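Local atomic coordinates of transcription factor SPN1 (Saccharomyces cerevisiae, PDB entry 3NFQ), a protein that regulates transcription by RNA polymerase II, may act both during and after recruitment of the TATA-binding protein, and interacts with SPT6 and SPT5. Residues E16-L21 / L73-L78; E24-A29 / V81-E86; G91-F96 / V125-K130; I98-F103 / A136-L141. All blocks are in the same frame, centred on the assembly; numbering follows the deposited sequence.

The chain is the conserved central domain of SPN1, an all-helical bundle, and the four contacts fall into two pairs. Contacts 1 and 2 both lay helix 10-42 against helix 77-85, contact 1 adding the end of helix 69-74 and the Asn75 turn. Their centres are 12 Å apart, they touch through Leu77 and Met25, and their segments alternate along the chain, as the two helices run nearly parallel. Contacts 3 and 4, centres 9 Å apart, also alternate; they tie helix 96-107 and the loop before it to helices 121-130 and 136-149. Contact 1 lies across the chain's centre from both. Contact 2 joins the halves: Leu85 O meets Tyr128 OH, and Trp84 packs on Leu102.

Contact 1. Residues E16-L21 / L73-L78; sequences EKILRL and LDNNLL
Ile18 turns its CG2 methyl anti to the backbone N, and from there CG2 meets both Asn75 and Leu77, whose side chains it crosses at about a right angle. These residues join the N-terminal part of helix 10-42 to the turn that links helix 69-74 with helix 77-85, in the all-helical bundle that makes up the conserved central domain of SPN1. The beta-branched Ile18 suits the place because CG2, close to its own backbone, can serve two partners: it lies 3.7 Å from Asn75 CB and 4.0 Å from Leu77 CB. In Leu77 a chi1 of -173° sets CG anti to the backbone N, and the two branches extend from that point, CD1 coming within 3.9 Å of the carbonyl oxygen Ile18 O.

Asn75 is the first residue past helix 69-74 and has left helical backbone angles; asparagine is common at the C-terminal ends of helices. Its CB points toward helix 10-42 and carries the apolar part of its contact, while Leu19 lies across it at about a right angle, Leu19 CD2 being 3.8 Å from Asn75 CB. No hydrogen bond runs directly between 16-21 and 73-78, but just beyond, Lys22 NZ bonds to Asn75 O and so ties the turn to the long helix. Toward helix 51-63, Leu21 packs on Val62 and Leu77 on Leu63. Leu21 meets Leu77 by branch ends alone, CD2 to CD2 at 3.9 Å.

Contact 2. Residues E24-A29 / V81-E86; sequences EMNIAA and VRIWLE
A nearly parallel helix pair is joined here by Met25 and Trp84: the axes of 24-29 and 81-85 come within 9.6 Å, at 19° to each other. Trp84 NE1 donates to Met25 O at 2.9 Å, with an almost straight N-H...O angle of 173°. The acceptor lies in the indole plane, whereas the donor stands above the carbonyl plane, on the face opposite the one used by Ala29 N. The same oxygen therefore keeps its helix bond while accepting the indole N-H as well.

Met25, present as selenomethionine, bends at chi3 (77°) and thereby lays CE over the centre of the six-membered ring, 3.6 Å from its centroid. This CH-pi contact, with SE oblique to the ring, is a Met-aromatic pair in the interior of the helical bundle. Tryptophan suits the place because it offers both a broad apolar face and a buried N-H donor; an alanine here would probably leave Met25 O without its second donor and open a gap beneath the Met25 methyl. Small Ala29 lets the helices approach, its CB 3.9 Å from Ile83 CG2 and likewise 3.9 Å from Trp84 CD1. Beyond the pair, Trp84 rests on Lys52 and on Leu102 of helix 96-107. Toward the less buried side, the Ile83 and Asn26 side chains cross at about a right angle, CD1 3.6 Å from ND2.

Contact 3. Residues G91-F96 / V125-K130; sequences GSLPSF and VIFYTK
Leu93 pushes one methyl, CD2, toward two aromatic side chains of helix 121-130, and this is the tight part of the contact. CD2 lies 3.7 Å from Phe127 CE2 and 3.9 Å from Tyr128 CZ, oblique to both rings. A chi1 of -69° sets Leu93 CG, where the methyl branches start, anti to the carbonyl carbon. The Leu93 and Tyr128 side chains slide past each other in opposite directions. Pro94 adds its ring tip to tip with the phenol, its CD 3.5 Å from Tyr128 OH; a rigid proline fits the extended loop and turns carbon to the hydroxyl. The polar partner of that hydroxyl is Leu85 O, at the end of helix 77-85. A phenylalanine in place of Tyr128 would probably leave Leu85 O without its hydrogen-bond mate and a gap beside Pro94 CD.

The buried Tyr128, met by Leu93 and Pro94, contrasts with the looser side, where Gly91 and Phe127 are partly exposed. Here Gly91 O comes only to 4.2 Å from Phe127 CZ, at the ring edge and near its plane. Gly91 has a positive phi of 96°, and any CB on this backbone would be jammed against the preceding carbonyl oxygen, so glycine suits the bend.

The Ser95 hydroxyl N-caps helix 96-107 by bonding Ile98 N. In this TFIIS N-terminal-type bundle the loop thus runs from helix 77-85 into helix 96-107 while resting on helix 121-130, where Tyr128 also meets the Phe103 ring edge-to-face and touches Ala142 of helix 136-149.

Contact 4. Residues I98-F103 / A136-L141; sequences IQKSLF and AQLARL
Leu138 packs against Gln99, Lys100 and Phe103 and gives the contact its apolar centre. Its CD1 methyl is 3.7 Å from Gln99 CB and 3.6 Å from Gln99 OE1, the two side chains meeting at a slant. The other methyl, CD2, turns to the backbone of helix 96-107, 4.1 Å from Lys100 CA. Leucine suits this place because its branched end can divide itself between side chain and backbone across a helix interface. One turn on, Leu141 places CG anti to its backbone N (chi1 169°), and its CD2 reaches Phe103 CB at 3.8 Å.

On the exposed side, Lys100 and Gln137 cross at about a right angle. Lys100 is fully extended, and both its CE and NZ stay 3.9 Å from Gln137 OE1, too far for a hydrogen bond. Long flexible polar chains are well placed here: both residues are exposed, and the first carbons of Lys100 lie beside Leu138.

In the next shell the buried Gln99 amide is held by its nitrogen: NE2 bonds to Pro94 O, in the loop before the helix. Phe103 also packs on Val125 of helix 121-130.

The axes of the two segments pass 10.8 Å apart at 33°, within the TFIIS-type helical bundle. Helix 96-107 is thus flanked by helix 136-149 here, by helix 121-130 through Gln99 and Phe103, and by helix 51-63 through Ile98, Ser101 and Leu102.

Contact 1. Residues E16-L21 / L73-L78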
# COMPACT_ATOMS: atom_id res chain seq x y z
N GLU A 16 -1.61 -14.91 11.46
CA GLU A 16 -2.94 -14.44 11.77
C GLU A 16 -2.94 -12.95 12.10
O GLU A 16 -3.91 -12.24 11.80
CB GLU A 16 -3.55 -15.27 12.92
CG GLU A 16 -4.40 -14.45 13.92
CD GLU A 16 -4.83 -15.23 15.19
OE1 GLU A 16 -4.18 -16.27 15.55
OE2 GLU A 16 -5.81 -14.78 15.84
N LYS A 17 -1.88 -12.47 12.72
CA LYS A 17 -1.78 -11.06 13.05
C LYS A 17 -1.62 -10.21 11.76
O LYS A 17 -2.25 -9.17 11.63
CB LYS A 17 -0.64 -10.85 14.04
CG LYS A 17 -0.36 -9.39 14.41
CD LYS A 17 0.32 -8.61 13.26
CE LYS A 17 0.42 -7.07 13.48
NZ LYS A 17 -0.86 -6.31 13.69
N ILE A 18 -0.83 -10.70 10.80
CA ILE A 18 -0.66 -10.01 9.50
C ILE A 18 -1.93 -10.15 8.66
O ILE A 18 -2.30 -9.24 7.94
CB ILE A 18 0.58 -10.50 8.71
CG1 ILE A 18 1.84 -9.69 9.04
CG2 ILE A 18 0.40 -10.29 7.21
CD1 ILE A 18 2.06 -9.33 10.51
N LEU A 19 -2.59 -11.30 8.75
CA LEU A 19 -3.83 -11.51 7.98
C LEU A 19 -5.02 -10.64 8.44
O LEU A 19 -5.83 -10.21 7.61
CB LEU A 19 -4.17 -13.01 7.84
CG LEU A 19 -3.17 -13.83 7.02
CD1 LEU A 19 -3.23 -15.36 7.35
CD2 LEU A 19 -3.22 -13.58 5.49
N ARG A 20 -5.09 -10.37 9.75
CA ARG A 20 -6.03 -9.43 10.32
C ARG A 20 -5.75 -7.97 9.93
O ARG A 20 -6.67 -7.20 9.76
CB ARG A 20 -5.99 -9.50 11.84
CG ARG A 20 -6.80 -10.62 12.43
CD ARG A 20 -6.98 -10.42 13.94
NE ARG A 20 -7.14 -11.71 14.62
CZ ARG A 20 -8.27 -12.15 15.16
NH1 ARG A 20 -9.39 -11.41 15.13
NH2 ARG A 20 -8.30 -13.35 15.74
N LEU A 21 -4.48 -7.61 9.82
CA LEU A 21 -4.16 -6.27 9.32
C LEU A 21 -4.54 -6.17 7.85
O LEU A 21 -5.11 -5.19 7.40
CB LEU A 21 -2.66 -6.01 9.52
CG LEU A 21 -2.17 -4.66 9.03
CD1 LEU A 21 -2.81 -3.54 9.84
CD2 LEU A 21 -0.65 -4.62 9.11
N LEU A 73 5.62 -10.60 3.79
CA LEU A 73 5.79 -11.05 2.39
C LEU A 73 5.09 -12.37 2.12
O LEU A 73 4.48 -12.57 1.05
CB LEU A 73 7.29 -11.13 2.02
CG LEU A 73 7.98 -9.77 1.94
CD1 LEU A 73 9.48 -9.92 1.75
CD2 LEU A 73 7.44 -8.87 0.82
N ASP A 74 5.19 -13.31 3.05
CA ASP A 74 4.56 -14.63 2.86
C ASP A 74 3.04 -14.59 2.84
O ASP A 74 2.43 -15.40 2.16
CB ASP A 74 5.04 -15.62 3.90
CG ASP A 74 6.49 -16.01 3.71
OD1 ASP A 74 7.06 -15.84 2.61
OD2 ASP A 74 7.07 -16.49 4.71
N ASN A 75 2.41 -13.66 3.57
CA ASN A 75 0.94 -13.55 3.60
C ASN A 75 0.29 -12.54 2.65
O ASN A 75 -0.87 -12.19 2.83
CB ASN A 75 0.50 -13.29 5.03
CG ASN A 75 0.82 -14.46 5.93
OD1 ASN A 75 1.84 -14.46 6.63
ND2 ASN A 75 0.04 -15.51 5.80
N ASN A 76 1.07 -12.05 1.68
CA ASN A 76 0.58 -11.15 0.64
C ASN A 76 -0.05 -9.88 1.23
O ASN A 76 -1.02 -9.36 0.68
CB ASN A 76 -0.43 -11.89 -0.26
CG ASN A 76 -0.59 -11.25 -1.65
OD1 ASN A 76 -1.57 -11.55 -2.36
ND2 ASN A 76 0.35 -10.41 -2.04
N LEU A 77 0.48 -9.38 2.33
CA LEU A 77 0.05 -8.09 2.81
C LEU A 77 0.27 -6.98 1.77
O LEU A 77 -0.45 -5.99 1.72
CB LEU A 77 0.78 -7.76 4.10
CG LEU A 77 0.32 -6.50 4.86
CD1 LEU A 77 -1.12 -6.56 5.32
CD2 LEU A 77 1.25 -6.21 6.07
N LEU A 78 1.26 -7.14 0.90
CA LEU A 78 1.47 -6.12 -0.16
C LEU A 78 0.27 -5.92 -1.07
O LEU A 78 0.10 -4.91 -1.70
CB LEU A 78 2.74 -6.45 -0.93
CG LEU A 78 4.06 -6.34 -0.20
CD1 LEU A 78 5.27 -6.60 -1.18
CD2 LEU A 78 4.12 -4.96 0.42

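Contact 2. Residues E24-A29 / V81-E86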
# COMPACT_ATOMS: atom_id res chain seq x y z
N GLU A 24 -8.17 -5.59 7.88
CA GLU A 24 -8.48 -4.25 8.30
C GLU A 24 -8.15 -3.21 7.24
O GLU A 24 -8.84 -2.19 7.14
CB GLU A 24 -7.67 -3.86 9.54
CG GLU A 24 -8.01 -4.67 10.81
CD GLU A 24 -9.31 -4.21 11.47
OE1 GLU A 24 -9.63 -3.00 11.34
OE2 GLU A 24 -10.00 -5.04 12.11
N MSE A 25 -7.03 -3.40 6.54
CA MSE A 25 -6.66 -2.43 5.49
C MSE A 25 -7.68 -2.44 4.40
O MSE A 25 -8.05 -1.38 3.85
CB MSE A 25 -5.25 -2.75 4.96
CG MSE A 25 -4.22 -2.42 5.97
SE MSE A 25 -2.41 -2.78 5.12
CE MSE A 25 -2.37 -1.13 4.01
N ASN A 26 -8.13 -3.64 4.01
CA ASN A 26 -9.12 -3.71 2.93
C ASN A 26 -10.45 -3.10 3.35
O ASN A 26 -11.11 -2.45 2.55
CB ASN A 26 -9.39 -5.17 2.46
CG ASN A 26 -8.17 -5.84 1.90
OD1 ASN A 26 -8.10 -7.10 1.83
ND2 ASN A 26 -7.18 -5.03 1.52
N ILE A 27 -10.85 -3.34 4.60
CA ILE A 27 -12.12 -2.77 5.09
C ILE A 27 -12.00 -1.25 5.11
O ILE A 27 -12.88 -0.53 4.68
CB ILE A 27 -12.44 -3.27 6.52
CG1 ILE A 27 -12.89 -4.73 6.46
CG2 ILE A 27 -13.51 -2.35 7.18
CD1 ILE A 27 -12.73 -5.51 7.80
N ALA A 28 -10.87 -0.74 5.57
CA ALA A 28 -10.71 0.73 5.55
C ALA A 28 -10.76 1.32 4.16
O ALA A 28 -11.36 2.38 3.92
CB ALA A 28 -9.42 1.12 6.24
N ALA A 29 -10.14 0.63 3.19
CA ALA A 29 -10.13 1.15 1.85
C ALA A 29 -11.54 1.18 1.20
O ALA A 29 -11.90 2.15 0.48
CB ALA A 29 -9.18 0.33 1.02
N VAL A 81 -1.49 -3.14 0.59
CA VAL A 81 -0.70 -1.91 0.34
C VAL A 81 -0.96 -1.42 -1.05
O VAL A 81 -1.20 -0.24 -1.29
CB VAL A 81 0.82 -2.16 0.55
CG1 VAL A 81 1.67 -0.90 0.12
CG2 VAL A 81 1.05 -2.56 2.00
N ARG A 82 -0.99 -2.35 -2.00
CA ARG A 82 -1.26 -1.97 -3.34
C ARG A 82 -2.63 -1.37 -3.49
O ARG A 82 -2.82 -0.42 -4.25
CB ARG A 82 -1.18 -3.24 -4.19
CG ARG A 82 -1.55 -3.01 -5.62
CD ARG A 82 -2.19 -4.30 -6.07
NE ARG A 82 -3.58 -4.13 -6.19
CZ ARG A 82 -4.53 -5.06 -6.23
NH1 ARG A 82 -4.35 -6.37 -6.08
NH2 ARG A 82 -5.75 -4.59 -6.39
N ILE A 83 -3.62 -1.94 -2.79
CA ILE A 83 -5.00 -1.36 -2.88
C ILE A 83 -5.05 0.09 -2.35
O ILE A 83 -5.74 0.96 -2.91
CB ILE A 83 -5.98 -2.25 -2.08
CG1 ILE A 83 -6.26 -3.51 -2.90
CG2 ILE A 83 -7.36 -1.55 -1.88
CD1 ILE A 83 -6.87 -4.64 -2.03
N TRP A 84 -4.33 0.36 -1.26
CA TRP A 84 -4.23 1.76 -0.81
C TRP A 84 -3.59 2.70 -1.83
O TRP A 84 -4.03 3.84 -1.97
CB TRP A 84 -3.49 1.86 0.54
CG TRP A 84 -4.31 1.40 1.67
CD1 TRP A 84 -5.36 0.53 1.65
CD2 TRP A 84 -4.13 1.78 3.03
NE1 TRP A 84 -5.82 0.31 2.92
CE2 TRP A 84 -5.10 1.09 3.79
CE3 TRP A 84 -3.25 2.64 3.68
CZ2 TRP A 84 -5.23 1.23 5.13
CZ3 TRP A 84 -3.36 2.78 5.07
CH2 TRP A 84 -4.33 2.09 5.78
N LEU A 85 -2.60 2.24 -2.60
CA LEU A 85 -1.83 3.12 -3.49
C LEU A 85 -2.51 3.27 -4.84
O LEU A 85 -2.29 4.25 -5.55
CB LEU A 85 -0.44 2.50 -3.70
CG LEU A 85 0.51 2.68 -2.48
CD1 LEU A 85 1.80 1.88 -2.67
CD2 LEU A 85 0.78 4.16 -2.26
N GLU A 86 -3.28 2.26 -5.23
CA GLU A 86 -3.72 2.23 -6.63
C GLU A 86 -4.64 3.37 -6.99
O GLU A 86 -5.46 3.84 -6.16
CB GLU A 86 -4.36 0.85 -6.97
CG GLU A 86 -5.77 0.69 -6.60
CD GLU A 86 -6.25 -0.78 -6.64
OE1 GLU A 86 -5.59 -1.61 -7.28
OE2 GLU A 86 -7.31 -1.10 -6.05

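Contact 3. Residues G91-F96 / V125-K130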
# COMPACT_ATOMS: atom_id res chain seq x y z
N GLY A 91 -8.20 8.21 -12.30
CA GLY A 91 -6.78 8.45 -12.27
C GLY A 91 -6.30 9.06 -10.98
O GLY A 91 -5.09 9.24 -10.80
N SER A 92 -7.23 9.35 -10.06
CA SER A 92 -6.86 10.06 -8.83
C SER A 92 -6.20 9.13 -7.80
O SER A 92 -6.41 7.90 -7.79
CB SER A 92 -8.07 10.76 -8.25
OG SER A 92 -8.95 9.80 -7.76
N LEU A 93 -5.39 9.73 -6.93
CA LEU A 93 -4.51 9.00 -6.08
C LEU A 93 -4.86 9.23 -4.60
O LEU A 93 -5.57 10.20 -4.29
CB LEU A 93 -3.09 9.47 -6.38
CG LEU A 93 -2.65 9.02 -7.78
CD1 LEU A 93 -1.40 9.74 -8.08
CD2 LEU A 93 -2.51 7.46 -7.78
N PRO A 94 -4.39 8.36 -3.70
CA PRO A 94 -4.61 8.73 -2.27
C PRO A 94 -3.81 9.96 -1.93
O PRO A 94 -3.05 10.49 -2.73
CB PRO A 94 -4.06 7.52 -1.52
CG PRO A 94 -2.95 6.92 -2.50
CD PRO A 94 -3.61 7.12 -3.86
N SER A 95 -3.92 10.40 -0.66
CA SER A 95 -3.27 11.60 -0.29
C SER A 95 -1.75 11.42 -0.35
O SER A 95 -1.23 10.29 -0.26
CB SER A 95 -3.68 11.91 1.16
OG SER A 95 -3.15 10.96 2.05
N PHE A 96 -1.05 12.56 -0.40
CA PHE A 96 0.37 12.57 -0.36
C PHE A 96 0.90 11.84 0.88
O PHE A 96 1.88 11.11 0.81
CB PHE A 96 0.90 14.02 -0.31
CG PHE A 96 2.41 14.10 -0.33
CD1 PHE A 96 3.10 13.83 -1.49
CD2 PHE A 96 3.14 14.38 0.83
CE1 PHE A 96 4.50 13.91 -1.55
CE2 PHE A 96 4.56 14.41 0.78
CZ PHE A 96 5.24 14.19 -0.42
N VAL A 125 3.20 0.40 -8.88
CA VAL A 125 4.45 1.16 -8.70
C VAL A 125 4.93 1.70 -10.07
O VAL A 125 5.38 2.86 -10.19
CB VAL A 125 5.55 0.33 -7.93
CG1 VAL A 125 6.91 1.09 -7.87
CG2 VAL A 125 5.06 0.05 -6.53
N ILE A 126 4.78 0.89 -11.12
CA ILE A 126 5.09 1.40 -12.46
C ILE A 126 4.23 2.63 -12.79
O ILE A 126 4.73 3.64 -13.30
CB ILE A 126 4.95 0.27 -13.53
CG1 ILE A 126 6.09 -0.75 -13.35
CG2 ILE A 126 4.98 0.89 -14.97
CD1 ILE A 126 5.93 -2.07 -14.07
N PHE A 127 2.92 2.57 -12.50
CA PHE A 127 2.03 3.68 -12.73
C PHE A 127 2.55 4.96 -12.01
O PHE A 127 2.50 6.09 -12.55
CB PHE A 127 0.61 3.32 -12.23
CG PHE A 127 -0.34 4.49 -12.20
CD1 PHE A 127 -1.13 4.84 -13.30
CD2 PHE A 127 -0.43 5.29 -11.08
CE1 PHE A 127 -1.98 5.97 -13.27
CE2 PHE A 127 -1.29 6.40 -11.06
CZ PHE A 127 -2.05 6.74 -12.12
N TYR A 128 3.08 4.79 -10.82
CA TYR A 128 3.62 5.96 -10.06
C TYR A 128 4.83 6.61 -10.80
O TYR A 128 5.06 7.82 -10.70
CB TYR A 128 4.01 5.54 -8.66
CG TYR A 128 2.84 5.74 -7.70
CD1 TYR A 128 1.79 4.82 -7.69
CD2 TYR A 128 2.78 6.83 -6.82
CE1 TYR A 128 0.68 4.98 -6.81
CE2 TYR A 128 1.67 6.99 -5.92
CZ TYR A 128 0.62 6.04 -5.94
OH TYR A 128 -0.50 6.12 -5.13
N THR A 129 5.58 5.78 -11.56
CA THR A 129 6.76 6.30 -12.31
C THR A 129 6.37 7.20 -13.48
O THR A 129 7.19 8.05 -13.92
CB THR A 129 7.69 5.20 -12.81
OG1 THR A 129 7.08 4.50 -13.92
CG2 THR A 129 8.06 4.24 -11.71
N LYS A 130 5.13 7.03 -13.94
CA LYS A 130 4.57 7.69 -15.15
C LYS A 130 3.49 8.77 -14.94
O LYS A 130 3.41 9.73 -15.73
CB LYS A 130 3.92 6.63 -16.05
CG LYS A 130 4.88 5.66 -16.74
CD LYS A 130 3.98 4.62 -17.39
CE LYS A 130 4.69 3.36 -17.89
NZ LYS A 130 3.62 2.36 -18.31

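Contact 4. Residues I98-F103 / A136-L141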
# COMPACT_ATOMS: atom_id res chain seq x y z
N ILE A 98 -0.39 9.35 2.61
CA ILE A 98 -0.47 7.90 2.42
C ILE A 98 0.60 7.41 1.41
O ILE A 98 1.27 6.39 1.64
CB ILE A 98 -1.89 7.49 1.99
CG1 ILE A 98 -2.81 7.41 3.20
CG2 ILE A 98 -1.84 6.04 1.21
CD1 ILE A 98 -4.24 7.52 2.84
N GLN A 99 0.78 8.14 0.32
CA GLN A 99 1.79 7.73 -0.67
C GLN A 99 3.17 7.72 -0.04
O GLN A 99 3.88 6.75 -0.13
CB GLN A 99 1.81 8.67 -1.86
CG GLN A 99 0.50 8.77 -2.68
CD GLN A 99 0.61 9.79 -3.80
OE1 GLN A 99 1.64 9.86 -4.47
NE2 GLN A 99 -0.44 10.56 -4.04
N LYS A 100 3.52 8.82 0.61
CA LYS A 100 4.86 8.95 1.15
C LYS A 100 5.12 7.96 2.29
O LYS A 100 6.20 7.34 2.37
CB LYS A 100 5.05 10.37 1.65
CG LYS A 100 6.50 10.58 1.96
CD LYS A 100 6.71 11.90 2.69
CE LYS A 100 8.21 12.15 2.75
NZ LYS A 100 8.43 13.57 3.13
N SER A 101 4.13 7.77 3.15
CA SER A 101 4.30 6.81 4.25
C SER A 101 4.45 5.40 3.75
O SER A 101 5.28 4.63 4.24
CB SER A 101 3.13 6.84 5.22
OG SER A 101 3.09 8.12 5.83
N LEU A 102 3.59 5.02 2.81
CA LEU A 102 3.73 3.65 2.27
C LEU A 102 5.00 3.41 1.48
O LEU A 102 5.66 2.35 1.61
CB LEU A 102 2.49 3.26 1.46
CG LEU A 102 1.18 3.14 2.26
CD1 LEU A 102 0.03 2.74 1.29
CD2 LEU A 102 1.30 2.13 3.34
N PHE A 103 5.39 4.37 0.66
CA PHE A 103 6.60 4.19 -0.12
C PHE A 103 7.84 4.19 0.81
O PHE A 103 8.77 3.46 0.60
CB PHE A 103 6.71 5.26 -1.24
CG PHE A 103 6.09 4.81 -2.55
CD1 PHE A 103 4.91 5.39 -3.02
CD2 PHE A 103 6.72 3.85 -3.33
CE1 PHE A 103 4.35 4.99 -4.27
CE2 PHE A 103 6.16 3.46 -4.57
CZ PHE A 103 4.99 4.02 -5.02
N ALA A 136 7.48 14.51 -7.90
CA ALA A 136 8.71 13.93 -8.44
C ALA A 136 9.44 13.10 -7.48
O ALA A 136 9.99 12.06 -7.85
CB ALA A 136 9.63 15.03 -9.03
N GLN A 137 9.51 13.50 -6.20
CA GLN A 137 10.33 12.71 -5.31
C GLN A 137 9.77 11.27 -5.17
O GLN A 137 10.53 10.33 -5.04
CB GLN A 137 10.48 13.35 -3.91
CG GLN A 137 9.23 13.12 -3.12
CD GLN A 137 9.06 13.98 -1.87
OE1 GLN A 137 9.26 13.51 -0.73
NE2 GLN A 137 8.63 15.25 -2.08
N LEU A 138 8.45 11.11 -5.23
CA LEU A 138 7.86 9.79 -5.10
C LEU A 138 7.93 9.02 -6.41
O LEU A 138 8.13 7.82 -6.37
CB LEU A 138 6.39 9.88 -4.62
CG LEU A 138 6.28 10.49 -3.20
CD1 LEU A 138 4.81 10.55 -2.83
CD2 LEU A 138 7.00 9.56 -2.25
N ALA A 139 7.83 9.69 -7.56
CA ALA A 139 7.92 9.04 -8.86
C ALA A 139 9.32 8.43 -9.04
O ALA A 139 9.47 7.28 -9.49
CB ALA A 139 7.58 10.03 -10.01
N ARG A 140 10.34 9.17 -8.59
CA ARG A 140 11.72 8.69 -8.70
C ARG A 140 12.01 7.59 -7.72
O ARG A 140 12.75 6.67 -7.99
CB ARG A 140 12.67 9.88 -8.50
CG ARG A 140 12.59 10.89 -9.63
CD ARG A 140 12.86 10.28 -11.06
NE ARG A 140 11.77 10.80 -11.84
CZ ARG A 140 10.73 10.10 -12.32
NH1 ARG A 140 10.62 8.76 -12.27
NH2 ARG A 140 9.78 10.79 -12.91
N LEU A 141 11.45 7.68 -6.52
CA LEU A 141 11.59 6.61 -5.56
C LEU A 141 10.91 5.35 -6.12
O LEU A 141 11.48 4.25 -6.04
CB LEU A 141 11.06 7.02 -4.15
CG LEU A 141 10.93 5.84 -3.15
CD1 LEU A 141 12.22 5.10 -2.88
CD2 LEU A 141 10.29 6.40 -1.84